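Local coordinates for putative phosphatase (DUF442) (Shewanella putrefaciens CN-32, PDB 3GXH), which is a putative phosphatase, probably of the tyrosine or dual-specificity type, that would hydrolyse phosphate esters on a substrate not yet assigned, at residues I45-D50 against Y108-F113; D76-K81 against Y141-A146. One frame throughout, in Å; residues are numbered along the deposited sequence. Where two conformers were deposited one is given.

Interaction 1. Residues I45-D50 against Y108-F113. With SO4 (sulfate ion), chain D.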
loop_
_atom_site.group_PDB
_atom_site.type_symbol
_atom_site.label_atom_id
_atom_site.label_comp_id
_atom_site.label_asym_id
_atom_site.label_seq_id
_atom_site.Cartn_x
_atom_site.Cartn_y
_atom_site.Cartn_z
ATOM N N ILE A 45 -2.625 -1.846 -5.902
ATOM C CA ILE A 45 -2.627 -0.389 -5.863
ATOM C C ILE A 45 -1.191 0.046 -5.673
ATOM O O ILE A 45 -0.582 -0.240 -4.660
ATOM C CB ILE A 45 -3.563 0.193 -4.783
ATOM C CG1 ILE A 45 -4.980 -0.370 -4.958
ATOM C CG2 ILE A 45 -3.489 1.725 -4.836
ATOM C CD1 ILE A 45 -5.924 0.102 -3.873
ATOM N N ASN A 46 -0.640 0.707 -6.694
ATOM C CA ASN A 46 0.770 1.101 -6.755
ATOM C C ASN A 46 0.878 2.573 -6.485
ATOM O O ASN A 46 0.307 3.401 -7.197
ATOM C CB ASN A 46 1.302 0.805 -8.147
ATOM C CG ASN A 46 2.742 1.192 -8.336
ATOM O OD1 ASN A 46 3.488 1.453 -7.353
ATOM N ND2 ASN A 46 3.128 1.290 -9.619
ATOM N N LEU A 47 1.588 2.906 -5.398
ATOM C CA LEU A 47 1.863 4.309 -4.978
ATOM C C LEU A 47 3.236 4.823 -5.422
ATOM O O LEU A 47 3.570 5.961 -5.150
ATOM C CB LEU A 47 1.751 4.462 -3.454
ATOM C CG LEU A 47 0.494 3.948 -2.789
ATOM C CD1 LEU A 47 0.555 4.176 -1.287
ATOM C CD2 LEU A 47 -0.811 4.532 -3.378
HETATM N N MSE A 48 4.023 3.959 -6.050
HETATM C CA MSE A 48 5.366 4.312 -6.488
HETATM C C MSE A 48 5.346 5.020 -7.831
HETATM O O MSE A 48 4.910 4.447 -8.810
HETATM C CB MSE A 48 6.193 3.034 -6.585
HETATM C CG MSE A 48 7.586 3.207 -7.143
HETATM SE SE MSE A 48 8.496 1.504 -7.165
HETATM C CE MSE A 48 10.326 2.130 -7.457
ATOM N N PRO A 49 5.880 6.235 -7.920
ATOM C CA PRO A 49 5.923 6.892 -9.223
ATOM C C PRO A 49 6.690 6.077 -10.265
ATOM O O PRO A 49 7.804 5.561 -10.014
ATOM C CB PRO A 49 6.663 8.218 -8.925
ATOM C CG PRO A 49 6.386 8.491 -7.493
ATOM C CD PRO A 49 6.400 7.117 -6.856
ATOM N N ASP A 50 6.115 6.019 -11.474
ATOM C CA ASP A 50 6.724 5.324 -12.616
ATOM C C ASP A 50 8.073 5.958 -12.934
ATOM O O ASP A 50 8.935 5.286 -13.490
ATOM C CB ASP A 50 5.840 5.481 -13.864
ATOM C CG ASP A 50 4.583 4.628 -13.863
ATOM O OD1 ASP A 50 4.475 3.644 -13.142
ATOM O OD2 ASP A 50 3.738 4.985 -14.725
ATOM N N TYR A 108 7.063 2.416 2.799
ATOM C CA TYR A 108 6.862 3.615 3.640
ATOM C C TYR A 108 5.537 4.268 3.252
ATOM O O TYR A 108 4.592 4.351 4.052
ATOM C CB TYR A 108 7.982 4.610 3.481
ATOM C CG TYR A 108 9.208 4.287 4.280
ATOM C CD1 TYR A 108 10.014 3.217 3.969
ATOM C CD2 TYR A 108 9.607 5.117 5.298
ATOM C CE1 TYR A 108 11.214 2.994 4.669
ATOM C CE2 TYR A 108 10.800 4.886 6.031
ATOM C CZ TYR A 108 11.580 3.808 5.688
ATOM O OH TYR A 108 12.784 3.565 6.368
ATOM N N ARG A 109 5.389 4.695 2.009
ATOM C CA ARG A 109 4.128 5.299 1.550
ATOM C C ARG A 109 2.959 4.355 1.845
ATOM O O ARG A 109 1.903 4.799 2.391
ATOM C CB ARG A 109 4.131 5.565 0.042
ATOM C CG ARG A 109 5.011 6.700 -0.412
ATOM C CD ARG A 109 5.294 6.395 -1.904
ATOM N NE ARG A 109 5.992 7.397 -2.686
ATOM C CZ ARG A 109 7.304 7.491 -2.800
ATOM N NH1 ARG A 109 8.142 6.805 -2.018
ATOM N NH2 ARG A 109 7.812 8.364 -3.640
ATOM N N ALA A 110 3.055 3.079 1.472
ATOM C CA ALA A 110 1.942 2.154 1.566
ATOM C C ALA A 110 1.519 1.840 2.985
ATOM O O ALA A 110 0.322 1.785 3.276
ATOM C CB ALA A 110 2.221 0.850 0.730
ATOM N N SER A 111 2.451 1.648 3.894
ATOM C CA SER A 111 2.062 1.377 5.294
ATOM C C SER A 111 1.413 2.624 5.937
ATOM O O SER A 111 0.478 2.468 6.733
ATOM C CB SER A 111 3.233 0.866 6.123
ATOM O OG SER A 111 4.257 1.848 6.296
ATOM N N ALA A 112 1.865 3.814 5.550
ATOM C CA ALA A 112 1.261 5.071 6.040
ATOM C C ALA A 112 -0.181 5.188 5.532
ATOM O O ALA A 112 -1.088 5.523 6.268
ATOM C CB ALA A 112 2.115 6.286 5.652
ATOM N N PHE A 113 -0.375 4.904 4.251
ATOM C CA PHE A 113 -1.710 4.985 3.653
ATOM C C PHE A 113 -2.617 3.895 4.228
ATOM O O PHE A 113 -3.799 4.130 4.482
ATOM C CB PHE A 113 -1.663 4.888 2.111
ATOM C CG PHE A 113 -1.392 6.199 1.404
ATOM C CD1 PHE A 113 -0.474 7.125 1.888
ATOM C CD2 PHE A 113 -2.005 6.465 0.195
ATOM C CE1 PHE A 113 -0.211 8.308 1.207
ATOM C CE2 PHE A 113 -1.737 7.648 -0.443
ATOM C CZ PHE A 113 -0.855 8.547 0.032
HETATM S S SO4 D . 8.872 3.992 -0.217
HETATM O O1 SO4 D . 8.998 2.930 0.733
HETATM O O2 SO4 D . 10.032 4.881 -0.180
HETATM O O3 SO4 D . 8.758 3.440 -1.561
HETATM O O4 SO4 D . 7.612 4.716 0.043
#
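Leu-47 meets the helix through one methyl. Its CD1 sits over a face of the Phe-113 ring in a CH-pi contact, 4.1 Å from the centroid and 27° off the normal, and the same methyl packs 3.8 Å from Ala-110 CA. Just past the end of strand 43-46, chi1 (-51°) sets Leu-47 CG beside the backbone N and chi2 (180°) carries CD1 on to the helix; Val-102 of the adjacent strand 100-103 touches both Leu-47 and Ala-110.

A second contact, van der Waals packing, brings Pro-49 and Arg-109 together tip to tip: Pro-49 CD lies 3.7 Å from Arg-109 NH2, oblique to the guanidinium plane. No hydrogen bond spans the two segments.

The polar work falls to the sulfate, probably from the crystallisation liquor. Its O4 is gripped twice by Arg-109, by the backbone N at 3.0 Å and by NH1 at the guanidinium edge at 3.0 Å, while O1 takes Tyr-108 N at 2.9 Å. Arg-109 NE donates to Val-75 O, a second hold that should restrain the turn of the guanidinium and keep NH1 facing the anion. Leu-105 N and Ala-106 N also donate to the sulfate. Backbone N-H groups and one arginine around an oxyanion at a helix start are consistent with the signature P-loop of cysteine-dependent phosphatases, although four residues, not the five of CX5R, separate cysteine and arginine here.

Interaction 2. Residues D76-K81 against Y141-A146; sequences DWQNPK and YPKWQA
An aromatic cluster of Trp-77, Tyr-141 and Trp-144 joins the loop between strand 69-72 and helix 82-94 to the first turn of helix 142-154. Trp-77 has CG anti to its backbone N (chi1 -179°); although its CB points away from the helix, the indole turns back toward segment 141-146. The edge of that indole addresses Tyr-141: Trp-77 CZ2 stands over the centre of the Tyr-141 ring, an edge-to-face pair with planes at 77°.

Trp-144 is covered on both sides. Pro-80 CG lies over one face, 3.7 Å from the centroid of the five-membered ring, a CH-pi contact, and Pro-80 CB follows 3.7 Å from Trp-144 CZ2. On the opposite face comes the Trp-77 ring, with CZ3 3.7 Å from Trp-144 CE2; the two indoles are inclined to each other, neither stacked nor edge-to-face.

By its place in the topology, the 76-81 loop probably corresponds to the general-acid loop of dual-specificity phosphatases. Here helix 142-154 holds its backbone at two successive carbonyls. Trp-144 NE1 donates to Trp-77 O (2.9 Å), arriving on a lone pair in the carbonyl plane although the oxygen is tilted from the indole plane. Lys-143 NZ donates to Gln-78 O at 2.8 Å, also in the carbonyl plane. The lysine chain, bent at chi2 (-109°) and again at chi4, curls round this oxygen, with Lys-143 CD 3.6 Å from Gln-78 O.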
loop_
_atom_site.group_PDB
_atom_site.type_symbol
_atom_site.label_atom_id
_atom_site.label_comp_id
_atom_site.label_asym_id
_atom_site.label_seq_id
_atom_site.Cartn_x
_atom_site.Cartn_y
_atom_site.Cartn_z
ATOM N N ASP A 76 4.177 11.506 -4.410
ATOM C CA ASP A 76 5.448 12.174 -4.344
ATOM C C ASP A 76 5.960 12.126 -2.919
ATOM O O ASP A 76 5.276 12.538 -1.997
ATOM C CB ASP A 76 5.274 13.650 -4.780
ATOM C CG ASP A 76 6.588 14.411 -4.720
ATOM O OD1 ASP A 76 7.429 14.168 -5.569
ATOM O OD2 ASP A 76 6.776 15.230 -3.813
ATOM N N TRP A 77 7.187 11.658 -2.738
ATOM C CA TRP A 77 7.775 11.555 -1.392
ATOM C C TRP A 77 7.913 12.880 -0.692
ATOM O O TRP A 77 7.633 12.967 0.513
ATOM C CB TRP A 77 9.165 10.883 -1.459
ATOM C CG TRP A 77 9.758 10.742 -0.103
ATOM C CD1 TRP A 77 10.814 11.433 0.394
ATOM C CD2 TRP A 77 9.325 9.880 0.939
ATOM N NE1 TRP A 77 11.047 11.074 1.692
ATOM C CE2 TRP A 77 10.128 10.128 2.057
ATOM C CE3 TRP A 77 8.276 8.944 1.053
ATOM C CZ2 TRP A 77 9.977 9.423 3.249
ATOM C CZ3 TRP A 77 8.139 8.261 2.219
ATOM C CH2 TRP A 77 8.961 8.499 3.299
ATOM N N GLN A 78 8.346 13.923 -1.401
ATOM C CA GLN A 78 8.598 15.228 -0.786
ATOM C C GLN A 78 7.318 16.052 -0.595
ATOM O O GLN A 78 7.317 17.092 0.087
ATOM C CB GLN A 78 9.604 16.009 -1.643
ATOM C CG GLN A 78 10.219 17.221 -0.939
ATOM C CD GLN A 78 11.172 17.996 -1.842
ATOM O OE1 GLN A 78 11.246 17.736 -3.041
ATOM N NE2 GLN A 78 11.897 18.954 -1.270
ATOM N N ASN A 79 6.222 15.659 -1.217
ATOM C CA ASN A 79 4.990 16.419 -1.036
ATOM C C ASN A 79 3.793 15.542 -1.192
ATOM O O ASN A 79 3.055 15.645 -2.151
ATOM C CB ASN A 79 4.924 17.580 -2.035
ATOM C CG ASN A 79 3.640 18.446 -1.843
ATOM O OD1 ASN A 79 3.155 18.577 -0.718
ATOM N ND2 ASN A 79 3.075 18.972 -2.942
ATOM N N PRO A 80 3.611 14.584 -0.281
ATOM C CA PRO A 80 2.424 13.783 -0.311
ATOM C C PRO A 80 1.168 14.605 -0.033
ATOM O O PRO A 80 1.191 15.511 0.804
ATOM C CB PRO A 80 2.672 12.758 0.767
ATOM C CG PRO A 80 3.521 13.473 1.782
ATOM C CD PRO A 80 4.443 14.285 0.896
ATOM N N LYS A 81 0.110 14.341 -0.777
ATOM C CA LYS A 81 -1.057 15.218 -0.702
ATOM C C LYS A 81 -2.256 14.505 -0.084
ATOM O O LYS A 81 -2.480 13.291 -0.277
ATOM C CB LYS A 81 -1.442 15.648 -2.106
ATOM C CG LYS A 81 -0.387 16.375 -2.899
ATOM C CD LYS A 81 -1.097 17.055 -4.071
ATOM C CE LYS A 81 -0.175 17.914 -4.947
ATOM N NZ LYS A 81 0.476 17.070 -6.018
ATOM N N TYR A 141 10.452 13.284 8.942
ATOM C CA TYR A 141 9.765 13.649 7.706
ATOM C C TYR A 141 8.512 14.491 8.057
ATOM O O TYR A 141 7.382 13.978 8.037
ATOM C CB TYR A 141 9.413 12.394 6.873
ATOM C CG TYR A 141 10.653 11.633 6.434
ATOM C CD1 TYR A 141 11.571 12.213 5.554
ATOM C CD2 TYR A 141 10.932 10.386 6.925
ATOM C CE1 TYR A 141 12.721 11.503 5.152
ATOM C CE2 TYR A 141 12.097 9.675 6.534
ATOM C CZ TYR A 141 12.966 10.267 5.662
ATOM O OH TYR A 141 14.128 9.592 5.264
ATOM N N PRO A 142 8.697 15.767 8.357
ATOM C CA PRO A 142 7.559 16.559 8.826
ATOM C C PRO A 142 6.422 16.676 7.835
ATOM O O PRO A 142 5.273 16.907 8.269
ATOM C CB PRO A 142 8.167 17.966 9.091
ATOM C CG PRO A 142 9.522 17.953 8.478
ATOM C CD PRO A 142 9.970 16.519 8.417
ATOM N N LYS A 143 6.681 16.570 6.531
ATOM C CA LYS A 143 5.582 16.654 5.570
ATOM C C LYS A 143 4.668 15.447 5.741
ATOM O O LYS A 143 3.445 15.549 5.606
ATOM C CB LYS A 143 6.064 16.722 4.147
ATOM C CG LYS A 143 7.062 17.840 3.893
ATOM C CD LYS A 143 6.510 18.957 3.069
ATOM C CE LYS A 143 7.660 19.808 2.484
ATOM N NZ LYS A 143 8.657 19.051 1.637
ATOM N N TRP A 144 5.278 14.291 5.982
ATOM C CA TRP A 144 4.525 13.065 6.287
ATOM C C TRP A 144 3.795 13.169 7.617
ATOM O O TRP A 144 2.647 12.797 7.730
ATOM C CB TRP A 144 5.401 11.800 6.181
ATOM C CG TRP A 144 5.609 11.449 4.736
ATOM C CD1 TRP A 144 6.582 11.892 3.927
ATOM C CD2 TRP A 144 4.782 10.573 3.957
ATOM N NE1 TRP A 144 6.381 11.399 2.640
ATOM C CE2 TRP A 144 5.287 10.572 2.653
ATOM C CE3 TRP A 144 3.633 9.851 4.232
ATOM C CZ2 TRP A 144 4.711 9.826 1.627
ATOM C CZ3 TRP A 144 3.060 9.093 3.193
ATOM C CH2 TRP A 144 3.559 9.144 1.903
ATOM N N GLN A 145 4.446 13.696 8.642
ATOM C CA GLN A 145 3.795 13.888 9.918
ATOM C C GLN A 145 2.559 14.750 9.725
ATOM O O GLN A 145 1.458 14.478 10.267
ATOM C CB GLN A 145 4.749 14.602 10.864
ATOM C CG GLN A 145 5.757 13.704 11.514
ATOM C CD GLN A 145 6.566 14.439 12.557
ATOM O OE1 GLN A 145 7.324 15.348 12.231
ATOM N NE2 GLN A 145 6.408 14.049 13.823
ATOM N N ALA A 146 2.724 15.850 8.982
ATOM C CA ALA A 146 1.638 16.804 8.780
ATOM C C ALA A 146 0.467 16.184 8.035
ATOM O O ALA A 146 -0.703 16.413 8.363
ATOM C CB ALA A 146 2.136 18.068 8.002
#

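Helix 108-120 is the common wall: interaction 1 uses its first turns, and interaction 2 packs against that same stretch of helix, sharing Arg-109, the two centres lying 12 Å apart. Arg-109 CG touches Trp-144 CH2 at 3.7 Å, and Ala-112 CB is 3.8 Å from Trp-144 CZ3. Closer to the sulfate, Tyr-108 CB lies 3.9 Å from Trp-77 CZ3, and Arg-109 NH2 approaches Trp-77 N at 3.5 Å as packing. The Trp-77 side chain comes within about 4 Å of the sulfate; it thus probably lines one side of the anion site held by the backbone and guanidinium of interaction 1. Val-75 directly precedes 76-81, so the arginine is anchored from that loop.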